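Local coordinates for ribose-5-phosphate isomerase RpiB (Thermotoga maritima, PDB 1O1X), which probably interconverts ribose 5-phosphate and ribulose 5-phosphate, as a sugar-phosphate isomerase of the LacAB/RpiB family, at residues Ala125-Ala128 / Phe129-Asp133. Numbering follows the deposited sequence. Where two conformers were deposited one is given.
Sequences AELA and FWIVD
With chi1 at -57°, Trp-130 sets CG anti to the carbonyl carbon, beside N, which swings the indole back toward the preceding turn and over Glu-126. The firm evidence for this i to i+4 contact is that Glu-126 O sits over one indole face and accepts the backbone N-H of Trp-130 at 3.1 Å. The glutamate side chain has two conformers, so its part is provisional: in one, with CG anti to N (chi1 161°), Glu-126 CG lies 3.4 Å from Trp-130 CZ2, and carboxylate and ring are tilted 32° to each other. At the benzo side of the indole, Leu-127 CD1 approaches Trp-130 CE3 to 3.7 Å, the two side chains crossing at about a right angle. Phe-129 turns the same way as the tryptophan, which brings Ala-125 O 3.2 Å above its ring plane, displaced toward the rim; Phe-129 CZ comes 4.2 Å from Ala-125 CB. On the buried side, Leu-127 CG meets Ile-131 CD1 at 4.0 Å. Phe-129 also stacks on Tyr-33 of helix 24-36, Ile-131 and Val-132 pack on Leu-116 of strand 115-117, and Arg-105 of a third subunit makes a cation-pi contact with Trp-130. Four successive bonds, from Phe-129 N to Ala-125 O through Val-132 N to Ala-128 O, give the alpha-helical pattern of helix 125-137, which packs against the parallel sheet of a Rossmann-like alpha/beta fold and reaches the tetramer interface.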
ATOM      1  N   ALA A 125       6.265 -12.205  -0.279  1.00 10.84           N
ATOM      2  CA  ALA A 125       7.039 -12.812   0.757  1.00 11.54           C
ATOM      3  C   ALA A 125       8.191 -11.947   1.236  1.00 11.38           C
ATOM      4  O   ALA A 125       8.393 -11.811   2.439  1.00 11.14           O
ATOM      5  CB  ALA A 125       7.533 -14.114   0.261  1.00 12.84           C
ATOM      6  N   GLU A 126       8.952 -11.342   0.339  1.00 10.95           N
ATOM      7  CA  GLU A 126      10.097 -10.560   0.793  1.00 12.19           C
ATOM      8  C   GLU A 126       9.626  -9.311   1.587  1.00 10.85           C
ATOM      9  O   GLU A 126      10.213  -8.958   2.616  1.00 10.35           O
ATOM     10  CB  GLU A 126      11.014 -10.182  -0.367  0.65 13.01           C
ATOM     11  CG  GLU A 126      11.959  -9.018  -0.070  0.65 18.57           C
ATOM     12  CD  GLU A 126      13.438  -9.371   0.058  0.65 26.34           C
ATOM     13  OE1 GLU A 126      13.828  -9.937   1.117  0.65 31.13           O
ATOM     14  OE2 GLU A 126      14.226  -8.984  -0.870  0.65 29.59           O
ATOM     15  N   LEU A 127       8.533  -8.692   1.161  1.00  9.32           N
ATOM     16  CA  LEU A 127       7.951  -7.615   1.968  1.00 10.13           C
ATOM     17  C   LEU A 127       7.502  -8.102   3.338  1.00  9.53           C
ATOM     18  O   LEU A 127       7.715  -7.413   4.356  1.00  9.64           O
ATOM     19  CB  LEU A 127       6.803  -6.939   1.234  1.00  9.86           C
ATOM     20  CG  LEU A 127       6.061  -5.809   1.955  1.00 11.32           C
ATOM     21  CD1 LEU A 127       7.033  -4.702   2.276  1.00 13.09           C
ATOM     22  CD2 LEU A 127       4.918  -5.258   1.098  1.00 11.25           C
ATOM     23  N   ALA A 128       6.829  -9.249   3.374  1.00  9.99           N
ATOM     24  CA  ALA A 128       6.427  -9.892   4.642  1.00 10.00           C
ATOM     25  C   ALA A 128       7.630 -10.097   5.563  1.00  9.93           C
ATOM     26  O   ALA A 128       7.545  -9.861   6.742  1.00  8.98           O
ATOM     27  CB  ALA A 128       5.769 -11.248   4.359  1.00 10.57           C
ATOM     28  N   PHE A 129       8.741 -10.570   5.023  1.00 10.96           N
ATOM     29  CA  PHE A 129       9.958 -10.778   5.817  1.00 11.78           C
ATOM     30  C   PHE A 129      10.476  -9.468   6.447  1.00 12.32           C
ATOM     31  O   PHE A 129      10.867  -9.464   7.626  1.00 11.97           O
ATOM     32  CB  PHE A 129      11.104 -11.425   4.996  1.00 12.15           C
ATOM     33  CG  PHE A 129      10.784 -12.790   4.388  1.00 11.19           C
ATOM     34  CD1 PHE A 129       9.713 -13.590   4.826  1.00 13.22           C
ATOM     35  CD2 PHE A 129      11.590 -13.269   3.356  1.00 13.03           C
ATOM     36  CE1 PHE A 129       9.451 -14.803   4.218  1.00 13.70           C
ATOM     37  CE2 PHE A 129      11.336 -14.506   2.754  1.00 13.29           C
ATOM     38  CZ  PHE A 129      10.288 -15.261   3.176  1.00 13.33           C
ATOM     39  N   TRP A 130      10.469  -8.370   5.680  1.00 11.49           N
ATOM     40  CA  TRP A 130      10.845  -7.077   6.213  1.00 12.21           C
ATOM     41  C   TRP A 130       9.905  -6.617   7.316  1.00 11.07           C
ATOM     42  O   TRP A 130      10.359  -6.013   8.307  1.00 11.31           O
ATOM     43  CB  TRP A 130      10.869  -5.957   5.164  1.00 12.21           C
ATOM     44  CG  TRP A 130      11.743  -6.195   3.995  1.00 16.50           C
ATOM     45  CD1 TRP A 130      12.796  -7.047   3.896  1.00 20.11           C
ATOM     46  CD2 TRP A 130      11.614  -5.552   2.715  1.00 17.96           C
ATOM     47  NE1 TRP A 130      13.291  -7.012   2.609  1.00 23.85           N
ATOM     48  CE2 TRP A 130      12.573  -6.112   1.867  1.00 22.08           C
ATOM     49  CE3 TRP A 130      10.731  -4.612   2.196  1.00 18.79           C
ATOM     50  CZ2 TRP A 130      12.703  -5.732   0.524  1.00 23.41           C
ATOM     51  CZ3 TRP A 130      10.867  -4.212   0.874  1.00 20.44           C
ATOM     52  CH2 TRP A 130      11.835  -4.783   0.052  1.00 21.52           C
ATOM     53  N   ILE A 131       8.610  -6.874   7.147  1.00 10.50           N
ATOM     54  CA  ILE A 131       7.616  -6.503   8.160  1.00  9.78           C
ATOM     55  C   ILE A 131       7.872  -7.296   9.438  1.00 10.91           C
ATOM     56  O   ILE A 131       7.881  -6.726  10.547  1.00 10.84           O
ATOM     57  CB  ILE A 131       6.160  -6.696   7.638  1.00  9.45           C
ATOM     58  CG1 ILE A 131       5.867  -5.739   6.466  1.00  8.54           C
ATOM     59  CG2 ILE A 131       5.120  -6.493   8.728  1.00 11.47           C
ATOM     60  CD1 ILE A 131       4.611  -6.101   5.694  1.00  9.40           C
ATOM     61  N   VAL A 132       8.111  -8.587   9.286  1.00 10.11           N
ATOM     62  CA  VAL A 132       8.405  -9.479  10.416  1.00 11.44           C
ATOM     63  C   VAL A 132       9.668  -9.026  11.163  1.00 12.24           C
ATOM     64  O   VAL A 132       9.657  -8.950  12.388  1.00 12.43           O
ATOM     65  CB  VAL A 132       8.542 -10.951   9.949  1.00 11.63           C
ATOM     66  CG1 VAL A 132       9.164 -11.836  11.044  1.00 14.56           C
ATOM     67  CG2 VAL A 132       7.201 -11.518   9.511  1.00 12.39           C
ATOM     68  N   ASP A 133      10.746  -8.721  10.432  1.00 12.69           N
ATOM     69  CA  ASP A 133      12.008  -8.286  11.028  1.00 13.27           C
ATOM     70  C   ASP A 133      11.803  -6.993  11.838  1.00 12.87           C
ATOM     71  O   ASP A 133      12.321  -6.852  12.947  1.00 12.19           O
ATOM     72  CB  ASP A 133      13.051  -7.962   9.970  1.00 13.79           C
ATOM     73  CG  ASP A 133      13.648  -9.193   9.290  1.00 18.24           C
ATOM     74  OD1 ASP A 133      13.437 -10.340   9.722  1.00 20.34           O
ATOM     75  OD2 ASP A 133      14.377  -9.025   8.289  1.00 26.12           O
TER